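Local coordinates for protein polycyclic ketone monooxygenase (Myceliophthora thermophila, PDB 5MQ6) that uses FAD and NADPH to insert one oxygen atom beside a ketone carbonyl, turning ketones, notably bulky polycyclic ones, into esters or lactones, at residues S138-L143 against Y148-K153; A156-L161 against S258-A263; L545-E550 against Q628-Y633; L92-L97 against W171-K176. All blocks are in the same frame, centred on the assembly; numbering follows the deposited sequence.

Interaction 1: residues S138-L143 against Y148-K153. With FAD (flavin-adenine dinucleotide), chain B.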
# COMPACT_ATOMS: atom_id res chain seq x y z
N SER A 138 -10.04 -10.31 -8.87
CA SER A 138 -10.00 -8.87 -9.05
C SER A 138 -8.62 -8.28 -8.84
O SER A 138 -8.29 -7.27 -9.45
CB SER A 138 -11.05 -8.24 -8.11
OG SER A 138 -12.38 -8.58 -8.66
N TYR A 139 -7.82 -8.94 -8.00
CA TYR A 139 -6.54 -8.42 -7.54
C TYR A 139 -5.34 -8.90 -8.35
O TYR A 139 -4.52 -8.09 -8.74
CB TYR A 139 -6.33 -8.75 -6.07
CG TYR A 139 -5.00 -8.24 -5.60
CD1 TYR A 139 -4.80 -6.89 -5.39
CD2 TYR A 139 -3.97 -9.11 -5.31
CE1 TYR A 139 -3.55 -6.41 -4.95
CE2 TYR A 139 -2.74 -8.69 -4.90
CZ TYR A 139 -2.51 -7.32 -4.74
OH TYR A 139 -1.26 -6.91 -4.32
N MET A 140 -5.23 -10.21 -8.59
CA MET A 140 -4.06 -10.73 -9.30
C MET A 140 -4.00 -10.14 -10.73
O MET A 140 -4.96 -10.18 -11.46
CB MET A 140 -4.05 -12.23 -9.30
CG MET A 140 -4.17 -12.78 -7.86
SD MET A 140 -4.14 -14.59 -7.77
CE MET A 140 -2.45 -14.97 -8.23
N PRO A 141 -2.93 -9.51 -11.09
CA PRO A 141 -2.84 -8.95 -12.43
C PRO A 141 -2.74 -9.93 -13.55
O PRO A 141 -2.19 -11.01 -13.40
CB PRO A 141 -1.52 -8.19 -12.44
CG PRO A 141 -0.89 -8.38 -11.13
CD PRO A 141 -1.82 -9.13 -10.21
N LEU A 142 -3.23 -9.51 -14.71
CA LEU A 142 -2.96 -10.21 -15.97
C LEU A 142 -3.46 -11.64 -15.95
O LEU A 142 -2.85 -12.53 -16.56
CB LEU A 142 -1.47 -10.14 -16.33
CG LEU A 142 -0.88 -8.72 -16.52
CD1 LEU A 142 0.67 -8.77 -16.38
CD2 LEU A 142 -1.33 -8.13 -17.84
N LEU A 143 -4.60 -11.85 -15.32
CA LEU A 143 -5.20 -13.18 -15.27
C LEU A 143 -5.56 -13.67 -16.66
O LEU A 143 -5.19 -14.77 -17.07
CB LEU A 143 -6.42 -13.22 -14.30
CG LEU A 143 -5.97 -13.23 -12.83
CD1 LEU A 143 -7.13 -13.42 -11.86
CD2 LEU A 143 -4.87 -14.22 -12.48
N TYR A 148 -4.00 -17.97 -15.95
CA TYR A 148 -3.96 -18.55 -14.64
C TYR A 148 -5.32 -18.46 -13.95
O TYR A 148 -6.04 -17.45 -14.11
CB TYR A 148 -2.93 -17.85 -13.78
CG TYR A 148 -2.81 -18.48 -12.42
CD1 TYR A 148 -2.37 -19.81 -12.28
CD2 TYR A 148 -3.19 -17.79 -11.28
CE1 TYR A 148 -2.27 -20.41 -11.05
CE2 TYR A 148 -3.10 -18.41 -10.01
CZ TYR A 148 -2.67 -19.71 -9.91
OH TYR A 148 -2.60 -20.31 -8.70
N ILE A 149 -5.68 -19.52 -13.23
CA ILE A 149 -6.97 -19.60 -12.52
C ILE A 149 -6.57 -19.68 -11.08
O ILE A 149 -6.03 -20.70 -10.67
CB ILE A 149 -7.81 -20.87 -12.91
CG1 ILE A 149 -8.17 -20.81 -14.36
CG2 ILE A 149 -9.13 -20.96 -12.14
CD1 ILE A 149 -8.78 -22.06 -14.95
N PRO A 150 -6.82 -18.62 -10.29
CA PRO A 150 -6.56 -18.71 -8.89
C PRO A 150 -7.35 -19.84 -8.19
O PRO A 150 -8.47 -20.15 -8.61
CB PRO A 150 -6.95 -17.31 -8.37
CG PRO A 150 -6.82 -16.44 -9.56
CD PRO A 150 -7.40 -17.33 -10.62
N LYS A 151 -6.72 -20.41 -7.17
CA LYS A 151 -7.20 -21.62 -6.46
C LYS A 151 -8.39 -21.36 -5.55
O LYS A 151 -9.18 -22.24 -5.32
CB LYS A 151 -6.10 -22.23 -5.63
CG LYS A 151 -4.98 -22.87 -6.47
CD LYS A 151 -3.71 -23.03 -5.65
CE LYS A 151 -2.57 -23.65 -6.49
NZ LYS A 151 -1.22 -23.40 -5.89
N SER A 152 -8.48 -20.14 -5.03
CA SER A 152 -9.50 -19.71 -4.04
C SER A 152 -10.01 -18.29 -4.31
O SER A 152 -9.48 -17.53 -5.21
CB SER A 152 -8.89 -19.76 -2.66
OG SER A 152 -8.42 -21.08 -2.38
N LYS A 153 -11.03 -17.92 -3.54
CA LYS A 153 -11.58 -16.56 -3.58
C LYS A 153 -10.57 -15.47 -3.15
O LYS A 153 -10.63 -14.43 -3.68
CB LYS A 153 -12.87 -16.39 -2.77
CG LYS A 153 -13.54 -15.04 -3.11
CD LYS A 153 -15.04 -15.14 -3.24
CE LYS A 153 -15.77 -13.82 -3.37
NZ LYS A 153 -16.30 -13.62 -4.78
PA FAD B . 5.42 -3.10 -3.90
O1A FAD B . 5.59 -2.45 -2.57
O2A FAD B . 4.71 -4.44 -4.03
O5B FAD B . 6.87 -3.27 -4.56
C5B FAD B . 7.76 -2.20 -4.57
C4B FAD B . 9.16 -2.73 -4.37
O4B FAD B . 10.06 -1.63 -4.60
C3B FAD B . 9.48 -3.27 -2.98
O3B FAD B . 10.19 -4.48 -3.08
C2B FAD B . 10.36 -2.21 -2.37
O2B FAD B . 11.26 -2.72 -1.43
C1B FAD B . 11.05 -1.66 -3.61
N9A FAD B . 11.61 -0.35 -3.40
C8A FAD B . 10.96 0.75 -2.92
N7A FAD B . 11.84 1.75 -2.85
C5A FAD B . 13.05 1.33 -3.25
C6A FAD B . 14.37 1.97 -3.42
N6A FAD B . 14.66 3.22 -3.12
N1A FAD B . 15.27 1.18 -3.93
C2A FAD B . 15.05 -0.12 -4.24
N3A FAD B . 13.93 -0.79 -4.12
C4A FAD B . 12.89 -0.07 -3.60
N1 FAD B . -3.38 -4.15 -1.68
C2 FAD B . -4.54 -4.57 -2.28
O2 FAD B . -5.06 -3.89 -3.16
N3 FAD B . -5.12 -5.72 -1.92
C4 FAD B . -4.57 -6.48 -0.96
O4 FAD B . -5.15 -7.52 -0.68
C4X FAD B . -3.33 -6.13 -0.25
N5 FAD B . -2.75 -6.86 0.76
C5X FAD B . -1.61 -6.40 1.32
C6 FAD B . -0.96 -7.16 2.41
C7 FAD B . 0.28 -6.58 2.96
C7M FAD B . 1.03 -7.27 4.07
C8 FAD B . 0.85 -5.28 2.47
C8M FAD B . 2.13 -4.67 3.02
C9 FAD B . 0.21 -4.60 1.46
C9A FAD B . -0.99 -5.11 0.87
N10 FAD B . -1.60 -4.35 -0.14
C10 FAD B . -2.76 -4.87 -0.73
C1' FAD B . -1.01 -3.11 -0.68
C2' FAD B . 0.13 -3.57 -1.68
O2' FAD B . 1.35 -2.89 -1.34
C3' FAD B . -0.21 -3.39 -3.20
O3' FAD B . -1.39 -4.15 -3.51
C4' FAD B . 0.82 -3.91 -4.23
O4' FAD B . 1.44 -5.23 -3.89
C5' FAD B . 1.90 -2.84 -4.48
O5' FAD B . 2.58 -3.20 -5.72
P FAD B . 3.80 -2.20 -6.08
O1P FAD B . 4.68 -3.01 -7.10
O2P FAD B . 3.16 -0.84 -6.39
O3P FAD B . 4.60 -1.95 -4.66

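Interaction 2: residues A156-L161 against S258-A263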
# COMPACT_ATOMS: atom_id res chain seq x y z
N ALA A 156 -3.52 -16.85 -1.09
CA ALA A 156 -2.46 -16.88 -0.06
C ALA A 156 -1.09 -16.36 -0.66
O ALA A 156 -0.91 -16.32 -1.87
CB ALA A 156 -2.29 -18.27 0.51
N GLY A 157 -0.20 -15.91 0.21
CA GLY A 157 1.10 -15.40 -0.14
C GLY A 157 1.77 -16.18 -1.23
O GLY A 157 2.11 -15.60 -2.28
N PRO A 158 1.98 -17.49 -1.02
CA PRO A 158 2.69 -18.32 -1.97
C PRO A 158 2.11 -18.32 -3.34
O PRO A 158 2.86 -18.27 -4.30
CB PRO A 158 2.58 -19.71 -1.36
CG PRO A 158 2.69 -19.40 0.12
CD PRO A 158 1.82 -18.19 0.28
N GLU A 159 0.80 -18.37 -3.46
CA GLU A 159 0.18 -18.27 -4.75
C GLU A 159 0.45 -16.88 -5.40
O GLU A 159 0.60 -16.77 -6.64
CB GLU A 159 -1.29 -18.52 -4.59
CG GLU A 159 -2.02 -18.43 -5.86
CD GLU A 159 -3.45 -18.88 -5.78
OE1 GLU A 159 -3.99 -18.73 -4.66
OE2 GLU A 159 -4.00 -19.32 -6.86
N LEU A 160 0.52 -15.86 -4.56
CA LEU A 160 0.75 -14.51 -5.01
C LEU A 160 2.14 -14.28 -5.51
O LEU A 160 2.36 -13.63 -6.55
CB LEU A 160 0.38 -13.44 -3.95
CG LEU A 160 -1.13 -13.41 -3.79
CD1 LEU A 160 -1.54 -12.77 -2.49
CD2 LEU A 160 -1.83 -12.80 -4.90
N LEU A 161 3.08 -14.81 -4.76
CA LEU A 161 4.46 -14.77 -5.15
C LEU A 161 4.73 -15.60 -6.45
O LEU A 161 5.41 -15.13 -7.42
CB LEU A 161 5.31 -15.19 -3.98
CG LEU A 161 6.80 -15.34 -4.19
CD1 LEU A 161 7.36 -13.98 -4.55
CD2 LEU A 161 7.50 -15.76 -2.88
N SER A 258 7.40 -22.70 7.75
CA SER A 258 7.96 -22.06 6.59
C SER A 258 6.87 -21.24 5.82
O SER A 258 5.63 -21.32 6.07
CB SER A 258 8.56 -23.13 5.66
OG SER A 258 7.61 -23.61 4.71
N PRO A 259 7.30 -20.50 4.81
CA PRO A 259 6.28 -19.83 4.05
C PRO A 259 5.16 -20.71 3.60
O PRO A 259 4.08 -20.22 3.33
CB PRO A 259 7.05 -19.30 2.84
CG PRO A 259 8.36 -18.97 3.44
CD PRO A 259 8.65 -20.09 4.41
N THR A 260 5.39 -22.00 3.44
CA THR A 260 4.29 -22.89 3.04
C THR A 260 4.04 -23.97 4.06
O THR A 260 3.48 -24.99 3.76
CB THR A 260 4.65 -23.60 1.77
OG1 THR A 260 5.83 -24.32 2.03
CG2 THR A 260 4.92 -22.60 0.68
N ASP A 261 4.43 -23.73 5.28
CA ASP A 261 4.14 -24.67 6.37
C ASP A 261 3.75 -23.83 7.57
O ASP A 261 4.60 -23.17 8.14
CB ASP A 261 5.36 -25.53 6.67
CG ASP A 261 5.13 -26.49 7.84
OD1 ASP A 261 4.04 -26.50 8.47
OD2 ASP A 261 6.07 -27.24 8.14
N GLU A 262 2.46 -23.83 7.94
CA GLU A 262 2.01 -23.01 9.10
C GLU A 262 2.06 -23.72 10.42
O GLU A 262 1.54 -23.18 11.45
CB GLU A 262 0.57 -22.62 8.91
CG GLU A 262 0.17 -22.04 7.56
CD GLU A 262 -1.28 -21.59 7.59
OE1 GLU A 262 -2.10 -22.16 8.36
OE2 GLU A 262 -1.59 -20.64 6.87
N ALA A 263 2.61 -24.94 10.44
CA ALA A 263 2.80 -25.61 11.73
C ALA A 263 4.03 -25.02 12.41
O ALA A 263 5.16 -25.35 12.10
CB ALA A 263 2.84 -27.12 11.58

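Interaction 3: residues L545-E550 against Q628-Y633. With FAD (flavin-adenine dinucleotide), chain B.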
# COMPACT_ATOMS: atom_id res chain seq x y z
N LEU A 545 -3.00 0.51 -10.13
CA LEU A 545 -1.77 0.21 -10.85
C LEU A 545 -2.05 -0.11 -12.28
O LEU A 545 -1.27 0.31 -13.12
CB LEU A 545 -1.02 -0.97 -10.24
CG LEU A 545 -0.40 -0.78 -8.87
CD1 LEU A 545 0.16 -2.10 -8.32
CD2 LEU A 545 0.74 0.20 -9.00
N ASP A 546 -3.14 -0.85 -12.55
CA ASP A 546 -3.61 -1.13 -13.91
C ASP A 546 -3.81 0.20 -14.66
O ASP A 546 -3.10 0.50 -15.67
CB ASP A 546 -4.92 -1.93 -13.83
CG ASP A 546 -5.57 -2.20 -15.19
OD1 ASP A 546 -4.99 -1.85 -16.25
OD2 ASP A 546 -6.69 -2.78 -15.23
N VAL A 547 -4.65 1.03 -14.09
CA VAL A 547 -4.97 2.34 -14.70
C VAL A 547 -3.72 3.18 -14.91
O VAL A 547 -3.49 3.72 -16.02
CB VAL A 547 -6.05 3.10 -13.94
CG1 VAL A 547 -6.18 4.55 -14.42
CG2 VAL A 547 -7.38 2.32 -14.01
N GLY A 548 -2.91 3.25 -13.86
CA GLY A 548 -1.80 4.17 -13.90
C GLY A 548 -0.65 3.71 -14.82
O GLY A 548 -0.13 4.54 -15.57
N THR A 549 -0.27 2.46 -14.75
CA THR A 549 0.76 1.93 -15.63
C THR A 549 0.36 2.03 -17.11
O THR A 549 1.19 2.47 -17.95
CB THR A 549 1.24 0.49 -15.27
OG1 THR A 549 0.19 -0.41 -15.42
CG2 THR A 549 1.91 0.43 -13.83
N GLU A 550 -0.92 1.72 -17.41
CA GLU A 550 -1.46 1.90 -18.77
C GLU A 550 -1.37 3.35 -19.24
O GLU A 550 -0.97 3.60 -20.38
CB GLU A 550 -2.90 1.53 -18.86
CG GLU A 550 -3.49 1.71 -20.27
CD GLU A 550 -4.92 1.30 -20.33
OE1 GLU A 550 -5.78 1.91 -19.66
OE2 GLU A 550 -5.22 0.38 -21.06
N GLN A 628 -14.01 11.91 -7.23
CA GLN A 628 -15.05 11.28 -7.99
C GLN A 628 -14.91 9.80 -8.27
O GLN A 628 -15.77 9.23 -8.97
CB GLN A 628 -15.27 12.03 -9.26
CG GLN A 628 -15.57 13.53 -9.08
CD GLN A 628 -16.93 13.81 -8.47
OE1 GLN A 628 -17.91 13.68 -9.15
NE2 GLN A 628 -16.99 14.21 -7.19
N GLY A 629 -13.88 9.18 -7.70
CA GLY A 629 -13.52 7.77 -7.87
C GLY A 629 -12.72 7.31 -9.07
O GLY A 629 -12.57 8.03 -10.12
N MET A 630 -12.23 6.08 -8.95
CA MET A 630 -11.30 5.54 -9.96
C MET A 630 -11.90 5.51 -11.39
O MET A 630 -11.24 5.89 -12.37
CB MET A 630 -10.72 4.18 -9.54
CG MET A 630 -9.71 3.65 -10.57
SD MET A 630 -8.16 4.63 -10.62
CE MET A 630 -7.69 4.81 -8.97
N ALA A 631 -13.16 5.10 -11.54
CA ALA A 631 -13.73 4.97 -12.89
C ALA A 631 -13.69 6.31 -13.61
O ALA A 631 -13.40 6.39 -14.81
CB ALA A 631 -15.22 4.47 -12.86
N SER A 632 -14.08 7.36 -12.86
CA SER A 632 -14.11 8.73 -13.40
C SER A 632 -12.68 9.24 -13.82
O SER A 632 -12.50 9.71 -14.91
CB SER A 632 -14.70 9.65 -12.35
OG SER A 632 -14.67 11.00 -12.82
N TYR A 633 -11.69 9.08 -12.97
CA TYR A 633 -10.31 9.36 -13.30
C TYR A 633 -9.84 8.58 -14.59
O TYR A 633 -9.25 9.16 -15.57
CB TYR A 633 -9.47 9.04 -12.06
CG TYR A 633 -7.96 9.08 -12.22
CD1 TYR A 633 -7.33 10.25 -12.58
CD2 TYR A 633 -7.18 7.94 -11.98
CE1 TYR A 633 -5.96 10.34 -12.66
CE2 TYR A 633 -5.80 7.95 -12.07
CZ TYR A 633 -5.18 9.16 -12.44
OH TYR A 633 -3.83 9.22 -12.53
PA FAD B . 5.42 -3.10 -3.90
O1A FAD B . 5.59 -2.45 -2.57
O2A FAD B . 4.71 -4.44 -4.03
O5B FAD B . 6.87 -3.27 -4.56
C5B FAD B . 7.76 -2.20 -4.57
C4B FAD B . 9.16 -2.73 -4.37
O4B FAD B . 10.06 -1.63 -4.60
C3B FAD B . 9.48 -3.27 -2.98
O3B FAD B . 10.19 -4.48 -3.08
C2B FAD B . 10.36 -2.21 -2.37
O2B FAD B . 11.26 -2.72 -1.43
C1B FAD B . 11.05 -1.66 -3.61
N9A FAD B . 11.61 -0.35 -3.40
C8A FAD B . 10.96 0.75 -2.92
N7A FAD B . 11.84 1.75 -2.85
C5A FAD B . 13.05 1.33 -3.25
C6A FAD B . 14.37 1.97 -3.42
N6A FAD B . 14.66 3.22 -3.12
N1A FAD B . 15.27 1.18 -3.93
C2A FAD B . 15.05 -0.12 -4.24
N3A FAD B . 13.93 -0.79 -4.12
C4A FAD B . 12.89 -0.07 -3.60
N1 FAD B . -3.38 -4.15 -1.68
C2 FAD B . -4.54 -4.57 -2.28
O2 FAD B . -5.06 -3.89 -3.16
N3 FAD B . -5.12 -5.72 -1.92
C4 FAD B . -4.57 -6.48 -0.96
O4 FAD B . -5.15 -7.52 -0.68
C4X FAD B . -3.33 -6.13 -0.25
N5 FAD B . -2.75 -6.86 0.76
C5X FAD B . -1.61 -6.40 1.32
C6 FAD B . -0.96 -7.16 2.41
C7 FAD B . 0.28 -6.58 2.96
C7M FAD B . 1.03 -7.27 4.07
C8 FAD B . 0.85 -5.28 2.47
C8M FAD B . 2.13 -4.67 3.02
C9 FAD B . 0.21 -4.60 1.46
C9A FAD B . -0.99 -5.11 0.87
N10 FAD B . -1.60 -4.35 -0.14
C10 FAD B . -2.76 -4.87 -0.73
C1' FAD B . -1.01 -3.11 -0.68
C2' FAD B . 0.13 -3.57 -1.68
O2' FAD B . 1.35 -2.89 -1.34
C3' FAD B . -0.21 -3.39 -3.20
O3' FAD B . -1.39 -4.15 -3.51
C4' FAD B . 0.82 -3.91 -4.23
O4' FAD B . 1.44 -5.23 -3.89
C5' FAD B . 1.90 -2.84 -4.48
O5' FAD B . 2.58 -3.20 -5.72
P FAD B . 3.80 -2.20 -6.08
O1P FAD B . 4.68 -3.01 -7.10
O2P FAD B . 3.16 -0.84 -6.39
O3P FAD B . 4.60 -1.95 -4.66

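Interaction 4: residues L92-L97 against W171-K176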
# COMPACT_ATOMS: atom_id res chain seq x y z
N LEU A 92 3.73 -4.83 -14.16
CA LEU A 92 2.79 -4.22 -15.08
C LEU A 92 3.43 -3.21 -15.99
O LEU A 92 3.13 -3.17 -17.21
CB LEU A 92 1.66 -3.57 -14.31
CG LEU A 92 0.58 -4.55 -13.98
CD1 LEU A 92 -0.37 -3.92 -12.89
CD2 LEU A 92 -0.19 -4.92 -15.30
N TYR A 93 4.32 -2.42 -15.48
CA TYR A 93 5.01 -1.46 -16.39
C TYR A 93 5.81 -2.24 -17.45
O TYR A 93 5.81 -1.91 -18.66
CB TYR A 93 6.06 -0.62 -15.63
CG TYR A 93 5.73 0.70 -14.97
CD1 TYR A 93 4.99 1.71 -15.59
CD2 TYR A 93 6.32 0.99 -13.75
CE1 TYR A 93 4.77 2.92 -14.99
CE2 TYR A 93 6.17 2.23 -13.14
CZ TYR A 93 5.42 3.21 -13.77
OH TYR A 93 5.36 4.38 -13.10
N ALA A 94 6.52 -3.27 -16.99
CA ALA A 94 7.38 -4.03 -17.88
C ALA A 94 6.58 -4.75 -18.96
O ALA A 94 6.89 -4.65 -20.19
CB ALA A 94 8.19 -5.08 -17.11
N VAL A 95 5.54 -5.45 -18.52
CA VAL A 95 4.65 -6.09 -19.46
C VAL A 95 4.03 -5.07 -20.46
O VAL A 95 3.99 -5.30 -21.67
CB VAL A 95 3.53 -6.86 -18.74
CG1 VAL A 95 2.49 -7.35 -19.75
CG2 VAL A 95 4.07 -8.09 -18.01
N ARG A 96 3.58 -3.92 -19.98
CA ARG A 96 2.94 -2.97 -20.83
C ARG A 96 3.94 -2.39 -21.84
O ARG A 96 3.59 -2.18 -23.00
CB ARG A 96 2.28 -1.82 -20.03
CG ARG A 96 0.79 -1.90 -19.80
CD ARG A 96 0.37 -2.88 -18.77
NE ARG A 96 -1.06 -3.11 -18.73
CZ ARG A 96 -1.95 -2.48 -17.98
NH1 ARG A 96 -1.63 -1.53 -17.12
NH2 ARG A 96 -3.19 -2.82 -18.10
N LEU A 97 5.15 -2.09 -21.42
CA LEU A 97 6.18 -1.62 -22.34
C LEU A 97 6.45 -2.67 -23.45
O LEU A 97 6.51 -2.35 -24.66
CB LEU A 97 7.42 -1.32 -21.61
CG LEU A 97 7.50 -0.10 -20.69
CD1 LEU A 97 8.85 -0.19 -19.99
CD2 LEU A 97 7.40 1.26 -21.42
N TRP A 171 6.96 -13.01 -19.61
CA TRP A 171 7.47 -11.90 -20.43
C TRP A 171 8.95 -11.80 -20.43
O TRP A 171 9.49 -10.77 -20.82
CB TRP A 171 6.80 -10.56 -20.04
CG TRP A 171 5.43 -10.43 -20.63
CD1 TRP A 171 5.13 -9.83 -21.77
CD2 TRP A 171 4.17 -10.90 -20.08
NE1 TRP A 171 3.79 -9.86 -21.99
CE2 TRP A 171 3.17 -10.53 -20.98
CE3 TRP A 171 3.82 -11.60 -18.96
CZ2 TRP A 171 1.81 -10.80 -20.79
CZ3 TRP A 171 2.41 -11.88 -18.71
CH2 TRP A 171 1.46 -11.52 -19.63
N LYS A 172 9.62 -12.88 -20.02
CA LYS A 172 11.06 -13.01 -20.09
C LYS A 172 11.79 -11.91 -19.43
O LYS A 172 12.66 -11.29 -19.97
CB LYS A 172 11.46 -13.22 -21.57
CG LYS A 172 10.56 -14.34 -22.14
CD LYS A 172 10.96 -14.88 -23.49
CE LYS A 172 10.67 -13.84 -24.56
NZ LYS A 172 9.26 -13.51 -24.82
N LEU A 173 11.48 -11.73 -18.17
CA LEU A 173 12.05 -10.66 -17.40
C LEU A 173 13.14 -11.08 -16.48
O LEU A 173 13.75 -10.23 -15.87
CB LEU A 173 10.92 -9.94 -16.62
CG LEU A 173 9.81 -9.36 -17.45
CD1 LEU A 173 8.74 -8.69 -16.57
CD2 LEU A 173 10.38 -8.28 -18.29
N HIS A 174 13.41 -12.38 -16.37
CA HIS A 174 14.38 -12.84 -15.41
C HIS A 174 15.78 -12.30 -15.55
O HIS A 174 16.48 -12.17 -14.58
CB HIS A 174 14.44 -14.36 -15.34
CG HIS A 174 13.21 -14.95 -14.73
ND1 HIS A 174 12.95 -14.90 -13.37
CD2 HIS A 174 12.10 -15.48 -15.30
CE1 HIS A 174 11.80 -15.49 -13.12
NE2 HIS A 174 11.24 -15.81 -14.27
N ASP A 175 16.20 -12.05 -16.76
CA ASP A 175 17.55 -11.54 -17.04
C ASP A 175 17.45 -10.04 -17.21
O ASP A 175 18.33 -9.48 -17.80
CB ASP A 175 17.98 -12.15 -18.39
CG ASP A 175 16.90 -11.86 -19.53
OD1 ASP A 175 15.65 -11.75 -19.19
OD2 ASP A 175 17.28 -11.75 -20.74
N LYS A 176 16.38 -9.38 -16.77
CA LYS A 176 16.30 -7.91 -16.84
C LYS A 176 16.04 -7.22 -15.47
O LYS A 176 15.45 -6.15 -15.38
CB LYS A 176 15.21 -7.61 -17.82
CG LYS A 176 15.54 -8.15 -19.25
CD LYS A 176 14.39 -7.82 -20.17
CE LYS A 176 14.75 -8.07 -21.65
NZ LYS A 176 14.12 -9.27 -22.11

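Interaction 1: residues S138-L143 against Y148-K153
M140 and L143 meet Y148 and P150 by apolar contact, while Y139, one residue earlier, serves the cofactor. The ring of Y139 extends with CG anti to the backbone N (chi1 179°), which brings one face over the pyrimidine end of the flavin, with CE1 3.4 Å from FAD C2. Its OH makes a hydrogen bond of 2.9 Å to FAD O3', which lies in the plane of the ring; W122 NE1 binds the same hydroxyl. A phenylalanine in its place would probably leave both FAD O3' and W122 NE1 without this partner. At M140 the chain leaves the helix, and the side chain bends at chi3. SD slides past P150, 3.7 Å from its CG, and CE lies 3.9 Å from Y148 CE2, oblique to that ring. L143 ends the walk with its two methyls divided: CD1 points at the CG corner of the P150 ring, 3.8 Å away, and CD2 lies at the edge of the Y148 ring. The Y148 hydroxyl is bonded elsewhere, to E159. The chemistry is thus split between a directional polar grip on the ribityl chain and, behind it, an apolar closure that depends on shape.

Interaction 2: residues A156-L161 against S258-A263
P158 lies against P259 and T260 at the protein surface, and its ring makes both contacts with one carbon. Van der Waals contact is the first kind of interaction here: P158 CG is 3.6 Å from P259 O and 3.9 Å from T260 CG2. The threonine methyl, anti to its own carbonyl carbon, crosses the proline ring at a slant; the touch joins one ring carbon to one methyl and one carbonyl oxygen.

Hydrogen bonding, the second kind, shapes each partner separately. S258 to D261 form a type I beta turn, closed by D261 N to S258 O at 2.8 Å and, in the reverse sense, by S258 N to D261 O. An Asx turn follows, in which A263 N donates to D261 OD1 over 2.9 Å, approaching from above the carboxylate plane. T260 OG1 adds a weak bond to S258 OG. On the other partner A156 is the N-cap residue, and its O accepts from L160 N at 3.1 Å; amides of a helix's first turn have no carbonyl one turn back, so P158, which lacks an N-H, forfeits no helix bond there.

Charge enters at the margin, where E262 forms a salt bridge with K287 of helix 279-289. The contact therefore sets the start of helix 157-170 beside the loop that runs from helix 252-255 to strand 271-275, the central strand of the five-stranded parallel sheet.

Interaction 3: residues L545-E550 against Q628-Y633
V547 stands out because its two methyls part company, each serving a different residue of the facing helix. CG2 reaches M630 SD at 4.2 Å and CG1 reaches Y633 CE2 at the same 4.2 Å, so the fit is close but not tight. The first torsion (chi1 169°) aims the two branches, CG1 anti to the backbone N and CG2 anti to the carbonyl carbon. M630 curls back through bends at chi2 and chi3, and its sulfur slides past the valine in the opposite direction. That curl also brings SD into the plane of the Y633 ring, at its edge, 3.7 Å from Y633 CD2, so the two partners of V547 are packed on each other as well. The tyrosine ring meets CG1 obliquely, and its hydroxyl is bonded to H517 O.

The motif is a helix-to-helix packing in which helix 541-562, which touches FAD through N541 and L545, receives the first turn of helix 630-641 on another side, with G629 at the N-cap. L545 carries the cofactor side of the same segment, its CD2 3.7 Å from FAD O2P. Within that helix L545 O is gripped twice, by T549 N and, at 2.8 Å, by T549 OG1, the two donors arriving from opposite faces of the carbonyl plane. The buried carbonyl oxygen thus takes two donors, and the threonine hydroxyl spends its hydrogen within the helix. Elsewhere on the helix, D546 OD2 and E550 OE1 each form a salt bridge with R330, and M630 also touches F543 and T544.

Interaction 4: residues L92-L97 against W171-K176
V95 lies over one face of the W171 indole, and here the contact is tightest. Its CG1 stands 3.7 Å from the centroid of the five-membered ring, 24° off the normal, a CH-pi contact. The second methyl is just as near: CG2 is 3.5 Å from W171 CD2 and 3.6 Å from W171 CE3, so the two methyls lie along the bond the rings share, CG1 by CE2 and CG2 by CD2. Both methyls can face the indole because CG1 sits anti to the backbone N (chi1 172°) and CG2 anti to the carbonyl carbon. W171 NE1 is held by E99 OE2, farther along the same helix, which fixes the turn of the ring. With an alanine in place of W171, both V95 methyls would probably lose this flat surface and E99 OE2 its indole partner. Beside it, A94 CB meets L173 CD1 at 3.7 Å, a smaller and purely aliphatic touch.

The other side is looser. K172, at positive phi, is the C-prime residue of a Schellman motif that ends the preceding helix, and its side chain is exposed, as is that of D175. K176 NZ makes a weak bond of 3.3 Å to K172 O, across the type I turn from L173 to K176.

In the fold, 92-97 belongs to the helix of a Rossmann-type beta-alpha-beta unit (strand 78-84, helix 88-99, strand 109-112), and the loop 171-176 packs on it. A94 and L173 both touch M111 of strand 109-112, and the turn leads from helix 157-170 into strand 177-178, which runs parallel to 109-112.

In the fold
Along the chain, interaction 1 is nested inside the loop closed by interaction 4, interactions 2 and 4 cross because their segments alternate, and interaction 3 follows. Helix 157-170 links interactions 1 and 2, centres about 16 Å apart: E159 accepts from Y148 OH and K151 N. Interactions 1 and 4, centres about 19 Å apart, meet where L142 packs on L92 and V95. R96 of helix 88-99 reaches D546 of helix 541-562 by a salt bridge, joining interactions 3 and 4. Interaction 2 lies toward the NADPH-binding sheet, its centre about 30 Å from that of interaction 3. Interactions 1 and 3 reach FAD directly; 2 and 4 join the surrounding framework through helices 157-170 and 88-99.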